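Local structure of aminopeptidase YwaD (Bacillus subtilis, 6HC6) at residues A[43-57]-A[407-420]. The protein is a secreted aminopeptidase of the M28 family that uses two zinc ions per subunit to cleave a range of N-terminal amino acids from peptides. Numbering follows the deposited sequence.
Sequences FKAKHAYSTISQLSE and IEHISKERLQQAGD. With ACT (acetate ion), chain F.
With CG turned away from the backbone N (chi1 -176°) and the chain bent at the next torsion (chi2 70°), Gln416 offers its amide to the backbone that leads into helix 45-59. NE2 donates almost straight to Phe43 O (2.9 Å), lying above that carbonyl's plane, while OE1 accepts from Ala45 N at 3.0 Å. The second N-H of NE2 goes to Asp420 OD2 (2.9 Å), one helical turn on, so three bonds fix the amide's rotation. Phe43, its ring 78° from the amide plane, lays one face on Gly419, whose CA sits 3.5 Å from the ring centroid in a CH-pi contact. Ala45 CB packs against Lys412 O and Leu415 CB; the axes of segments 45-57 and 412-420 come within 8.9 Å. At the far end Ile407 CD1 lies over the Tyr49 ring face, 3.4 Å from CZ. Ile52 CD1 meets Leu415 CD1 and Ile410 CG2 tip to tip. One water joins Tyr49 OH to Ile407 O, another Ser56 OG to Ile407 N. In this M28 zinc-peptidase fold, the Ile410 side chain lies about 9 Å from that of zinc ligand Asp262. The chain's first helix, 45-59, thus packs across its last, 412-430; helix 260-277 touches Phe43, Ala48 and Ile52, and strand 382-389 meets Ala418.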
loop_
_atom_site.group_PDB
_atom_site.type_symbol
_atom_site.label_atom_id
_atom_site.label_comp_id
_atom_site.label_asym_id
_atom_site.label_seq_id
_atom_site.Cartn_x
_atom_site.Cartn_y
_atom_site.Cartn_z
ATOM N N PHE A 43 17.149 7.960 -17.589
ATOM C CA PHE A 43 16.621 7.024 -16.602
ATOM C C PHE A 43 17.208 5.639 -16.862
ATOM O O PHE A 43 17.171 5.146 -17.990
ATOM C CB PHE A 43 15.088 6.980 -16.665
ATOM C CG PHE A 43 14.463 6.117 -15.600
ATOM C CD1 PHE A 43 14.401 4.730 -15.749
ATOM C CD2 PHE A 43 13.941 6.681 -14.443
ATOM C CE1 PHE A 43 13.841 3.931 -14.762
ATOM C CE2 PHE A 43 13.374 5.893 -13.459
ATOM C CZ PHE A 43 13.323 4.518 -13.609
ATOM N N LYS A 44 17.763 5.014 -15.826
ATOM C CA LYS A 44 18.395 3.703 -15.980
ATOM C C LYS A 44 17.727 2.706 -15.041
ATOM O O LYS A 44 17.889 2.783 -13.814
ATOM C CB LYS A 44 19.895 3.786 -15.729
ATOM C CG LYS A 44 20.606 4.644 -16.769
ATOM C CD LYS A 44 22.086 4.694 -16.534
ATOM C CE LYS A 44 22.732 5.786 -17.378
ATOM N NZ LYS A 44 24.208 5.736 -17.250
ATOM N N ALA A 45 16.996 1.761 -15.630
ATOM C CA ALA A 45 16.291 0.761 -14.833
ATOM C C ALA A 45 17.251 -0.090 -14.008
ATOM O O ALA A 45 16.856 -0.620 -12.964
ATOM C CB ALA A 45 15.437 -0.131 -15.740
ATOM N N LYS A 46 18.511 -0.236 -14.437
ATOM C CA LYS A 46 19.438 -1.033 -13.634
ATOM C C LYS A 46 19.608 -0.424 -12.246
ATOM O O LYS A 46 19.716 -1.150 -11.251
ATOM C CB LYS A 46 20.794 -1.182 -14.339
ATOM C CG LYS A 46 21.620 0.090 -14.432
ATOM C CD LYS A 46 22.926 -0.133 -15.190
ATOM C CE LYS A 46 23.728 1.159 -15.260
ATOM N NZ LYS A 46 24.941 1.053 -16.130
ATOM N N HIS A 47 19.605 0.910 -12.159
ATOM C CA HIS A 47 19.668 1.567 -10.858
ATOM C C HIS A 47 18.448 1.240 -10.025
ATOM O O HIS A 47 18.554 0.997 -8.815
ATOM C CB HIS A 47 19.759 3.077 -11.025
ATOM C CG HIS A 47 21.013 3.537 -11.685
ATOM N ND1 HIS A 47 21.161 4.816 -12.174
ATOM C CD2 HIS A 47 22.179 2.899 -11.929
ATOM C CE1 HIS A 47 22.367 4.946 -12.697
ATOM N NE2 HIS A 47 23.004 3.796 -12.564
ATOM N N ALA A 48 17.271 1.277 -10.649
ATOM C CA ALA A 48 16.053 0.948 -9.919
ATOM C C ALA A 48 16.073 -0.507 -9.464
ATOM O O ALA A 48 15.718 -0.809 -8.316
ATOM C CB ALA A 48 14.819 1.240 -10.780
ATOM N N TYR A 49 16.491 -1.421 -10.347
ATOM C CA TYR A 49 16.621 -2.823 -9.962
ATOM C C TYR A 49 17.495 -2.963 -8.718
ATOM O O TYR A 49 17.135 -3.661 -7.759
ATOM C CB TYR A 49 17.202 -3.636 -11.129
ATOM C CG TYR A 49 17.199 -5.128 -10.869
ATOM C CD1 TYR A 49 18.289 -5.751 -10.268
ATOM C CD2 TYR A 49 16.091 -5.908 -11.190
ATOM C CE1 TYR A 49 18.285 -7.110 -10.015
ATOM C CE2 TYR A 49 16.082 -7.277 -10.944
ATOM C CZ TYR A 49 17.178 -7.868 -10.352
ATOM O OH TYR A 49 17.171 -9.220 -10.085
ATOM N N SER A 50 18.646 -2.280 -8.713
ATOM C CA SER A 50 19.531 -2.351 -7.560
ATOM C C SER A 50 18.818 -1.893 -6.294
ATOM O O SER A 50 18.968 -2.507 -5.232
ATOM C CB SER A 50 20.780 -1.510 -7.805
ATOM O OG SER A 50 21.667 -1.628 -6.710
ATOM N N THR A 51 18.047 -0.810 -6.385
ATOM C CA THR A 51 17.311 -0.334 -5.216
ATOM C C THR A 51 16.260 -1.342 -4.778
ATOM O O THR A 51 16.059 -1.556 -3.577
ATOM C CB THR A 51 16.669 1.011 -5.521
ATOM O OG1 THR A 51 17.706 1.947 -5.847
ATOM C CG2 THR A 51 15.882 1.516 -4.314
ATOM N N ILE A 52 15.583 -1.976 -5.737
ATOM C CA ILE A 52 14.596 -2.999 -5.382
ATOM C C ILE A 52 15.258 -4.168 -4.659
ATOM O O ILE A 52 14.683 -4.743 -3.722
ATOM C CB ILE A 52 13.846 -3.487 -6.634
ATOM C CG1 ILE A 52 13.024 -2.362 -7.246
ATOM C CG2 ILE A 52 12.946 -4.691 -6.283
ATOM C CD1 ILE A 52 12.375 -2.801 -8.568
ATOM N N SER A 53 16.447 -4.577 -5.119
ATOM C CA SER A 53 17.187 -5.641 -4.441
ATOM C C SER A 53 17.524 -5.250 -3.009
ATOM O O SER A 53 17.397 -6.059 -2.082
ATOM C CB SER A 53 18.470 -5.968 -5.205
ATOM O OG SER A 53 19.212 -6.971 -4.540
ATOM N N GLN A 54 18.003 -4.023 -2.816
ATOM C CA GLN A 54 18.300 -3.562 -1.467
ATOM C C GLN A 54 17.066 -3.629 -0.578
ATOM O O GLN A 54 17.143 -4.060 0.579
ATOM C CB GLN A 54 18.839 -2.137 -1.514
ATOM C CG GLN A 54 20.194 -2.000 -2.170
ATOM C CD GLN A 54 20.729 -0.578 -2.067
ATOM O OE1 GLN A 54 20.116 0.366 -2.563
ATOM N NE2 GLN A 54 21.872 -0.421 -1.412
ATOM N N LEU A 55 15.915 -3.207 -1.101
ATOM C CA LEU A 55 14.717 -3.142 -0.275
ATOM C C LEU A 55 14.092 -4.513 -0.064
ATOM O O LEU A 55 13.682 -4.839 1.051
ATOM C CB LEU A 55 13.691 -2.196 -0.896
ATOM C CG LEU A 55 14.031 -0.709 -0.934
ATOM C CD1 LEU A 55 13.115 0.029 -1.887
ATOM C CD2 LEU A 55 13.979 -0.084 0.468
ATOM N N SER A 56 13.982 -5.322 -1.123
ATOM C CA SER A 56 13.200 -6.548 -1.042
ATOM C C SER A 56 14.032 -7.788 -0.769
ATOM O O SER A 56 13.471 -8.795 -0.321
ATOM C CB SER A 56 12.407 -6.762 -2.336
ATOM O OG SER A 56 13.279 -7.091 -3.396
ATOM N N GLU A 57 15.338 -7.751 -1.042
ATOM C CA GLU A 57 16.235 -8.869 -0.770
ATOM C C GLU A 57 17.132 -8.630 0.435
ATOM O O GLU A 57 17.175 -9.457 1.356
ATOM C CB GLU A 57 17.108 -9.157 -1.995
ATOM C CG GLU A 57 16.354 -9.494 -3.263
ATOM C CD GLU A 57 17.276 -10.083 -4.309
ATOM O OE1 GLU A 57 17.159 -11.295 -4.588
ATOM O OE2 GLU A 57 18.125 -9.332 -4.841
ATOM N N ILE A 407 11.853 -10.120 -6.289
ATOM C CA ILE A 407 12.594 -9.537 -7.402
ATOM C C ILE A 407 12.663 -10.482 -8.592
ATOM O O ILE A 407 12.838 -10.024 -9.729
ATOM C CB ILE A 407 13.988 -9.090 -6.925
ATOM C CG1 ILE A 407 14.498 -7.952 -7.814
ATOM C CG2 ILE A 407 14.963 -10.264 -6.887
ATOM C CD1 ILE A 407 15.747 -7.284 -7.292
ATOM N N GLU A 408 12.505 -11.794 -8.366
ATOM C CA GLU A 408 12.403 -12.732 -9.473
ATOM C C GLU A 408 11.296 -12.331 -10.443
ATOM O O GLU A 408 11.365 -12.648 -11.636
ATOM C CB GLU A 408 12.173 -14.161 -8.929
ATOM C CG GLU A 408 11.616 -15.138 -9.931
ATOM C CD GLU A 408 11.528 -16.557 -9.388
ATOM O OE1 GLU A 408 11.646 -17.501 -10.195
ATOM O OE2 GLU A 408 11.333 -16.726 -8.165
ATOM N N HIS A 409 10.284 -11.612 -9.965
ATOM C CA HIS A 409 9.144 -11.245 -10.795
ATOM C C HIS A 409 9.150 -9.761 -11.131
ATOM O O HIS A 409 8.098 -9.148 -11.292
ATOM C CB HIS A 409 7.837 -11.647 -10.108
ATOM C CG HIS A 409 7.651 -13.132 -10.024
ATOM N ND1 HIS A 409 7.374 -13.787 -8.842
ATOM C CD2 HIS A 409 7.726 -14.092 -10.977
ATOM C CE1 HIS A 409 7.285 -15.086 -9.069
ATOM N NE2 HIS A 409 7.488 -15.299 -10.358
ATOM N N ILE A 410 10.337 -9.177 -11.229
ATOM C CA ILE A 410 10.516 -7.782 -11.613
ATOM C C ILE A 410 11.148 -7.778 -12.993
ATOM O O ILE A 410 12.076 -8.547 -13.254
ATOM C CB ILE A 410 11.395 -7.030 -10.595
ATOM C CG1 ILE A 410 10.621 -6.769 -9.307
ATOM C CG2 ILE A 410 11.903 -5.699 -11.182
ATOM C CD1 ILE A 410 9.488 -5.781 -9.451
ATOM N N SER A 411 10.635 -6.924 -13.882
ATOM C CA SER A 411 11.170 -6.769 -15.228
ATOM C C SER A 411 11.891 -5.427 -15.334
ATOM O O SER A 411 11.287 -4.375 -15.093
ATOM C CB SER A 411 10.055 -6.842 -16.269
ATOM O OG SER A 411 10.451 -6.206 -17.466
ATOM N N LYS A 412 13.173 -5.460 -15.713
ATOM C CA LYS A 412 13.881 -4.211 -15.984
ATOM C C LYS A 412 13.263 -3.467 -17.160
ATOM O O LYS A 412 13.286 -2.230 -17.195
ATOM C CB LYS A 412 15.361 -4.482 -16.263
ATOM C CG LYS A 412 16.246 -4.473 -15.023
ATOM C CD LYS A 412 17.563 -5.188 -15.284
ATOM C CE LYS A 412 18.548 -4.308 -16.036
ATOM N NZ LYS A 412 19.828 -5.026 -16.302
ATOM N N GLU A 413 12.736 -4.197 -18.146
ATOM C CA GLU A 413 12.118 -3.528 -19.286
ATOM C C GLU A 413 10.877 -2.761 -18.860
ATOM O O GLU A 413 10.605 -1.673 -19.379
ATOM C CB GLU A 413 11.763 -4.540 -20.374
ATOM C CG GLU A 413 12.949 -5.143 -21.089
ATOM C CD GLU A 413 12.590 -6.455 -21.764
ATOM O OE1 GLU A 413 12.976 -7.524 -21.238
ATOM O OE2 GLU A 413 11.913 -6.413 -22.812
ATOM N N ARG A 414 10.106 -3.325 -17.922
ATOM C CA ARG A 414 8.929 -2.634 -17.407
ATOM C C ARG A 414 9.318 -1.449 -16.538
ATOM O O ARG A 414 8.708 -0.384 -16.642
ATOM C CB ARG A 414 8.049 -3.608 -16.619
ATOM C CG ARG A 414 7.386 -4.663 -17.514
ATOM C CD ARG A 414 5.980 -4.233 -17.899
ATOM N NE ARG A 414 5.365 -5.107 -18.903
ATOM C CZ ARG A 414 4.793 -6.275 -18.634
ATOM N NH1 ARG A 414 4.770 -6.739 -17.395
ATOM N NH2 ARG A 414 4.235 -6.979 -19.613
ATOM N N LEU A 415 10.323 -1.614 -15.671
ATOM C CA LEU A 415 10.852 -0.473 -14.928
ATOM C C LEU A 415 11.311 0.628 -15.868
ATOM O O LEU A 415 11.049 1.814 -15.629
ATOM C CB LEU A 415 12.024 -0.908 -14.051
ATOM C CG LEU A 415 11.684 -1.783 -12.843
ATOM C CD1 LEU A 415 12.961 -2.325 -12.218
ATOM C CD2 LEU A 415 10.852 -0.991 -11.832
ATOM N N GLN A 416 12.003 0.249 -16.942
ATOM C CA GLN A 416 12.543 1.230 -17.873
ATOM C C GLN A 416 11.431 1.993 -18.579
ATOM O O GLN A 416 11.481 3.223 -18.689
ATOM C CB GLN A 416 13.451 0.531 -18.888
ATOM C CG GLN A 416 14.132 1.479 -19.854
ATOM C CD GLN A 416 15.180 2.302 -19.150
ATOM O OE1 GLN A 416 16.015 1.765 -18.418
ATOM N NE2 GLN A 416 15.137 3.618 -19.349
ATOM N N GLN A 417 10.418 1.279 -19.067
ATOM C CA GLN A 417 9.351 1.943 -19.811
ATOM C C GLN A 417 8.512 2.823 -18.896
ATOM O O GLN A 417 8.174 3.957 -19.258
ATOM C CB GLN A 417 8.476 0.901 -20.514
ATOM C CG GLN A 417 7.277 1.488 -21.270
ATOM C CD GLN A 417 7.671 2.429 -22.411
ATOM O OE1 GLN A 417 7.779 3.648 -22.227
ATOM N NE2 GLN A 417 7.869 1.866 -23.598
ATOM N N ALA A 418 8.169 2.321 -17.707
ATOM C CA ALA A 418 7.472 3.152 -16.731
ATOM C C ALA A 418 8.338 4.336 -16.317
ATOM O O ALA A 418 7.867 5.477 -16.266
ATOM C CB ALA A 418 7.079 2.324 -15.508
ATOM N N GLY A 419 9.613 4.082 -16.023
ATOM C CA GLY A 419 10.507 5.166 -15.640
ATOM C C GLY A 419 10.640 6.231 -16.714
ATOM O O GLY A 419 10.590 7.433 -16.426
ATOM N N ASP A 420 10.814 5.808 -17.968
ATOM C CA ASP A 420 10.932 6.779 -19.055
ATOM C C ASP A 420 9.645 7.578 -19.224
ATOM O O ASP A 420 9.686 8.791 -19.467
ATOM C CB ASP A 420 11.307 6.081 -20.360
ATOM C CG ASP A 420 12.768 5.676 -20.405
ATOM O OD1 ASP A 420 13.597 6.377 -19.780
ATOM O OD2 ASP A 420 13.091 4.665 -21.067
HETATM C C ACT F . 26.329 4.260 -14.562
HETATM O O ACT F . 25.970 4.084 -15.762
HETATM O OXT ACT F . 25.846 3.747 -13.515
HETATM C CH3 ACT F . 27.544 5.238 -14.364
HETATM O O HOH W 1 15.424 -10.722 -11.006
HETATM O O HOH W 2 12.713 -9.990 -3.657
#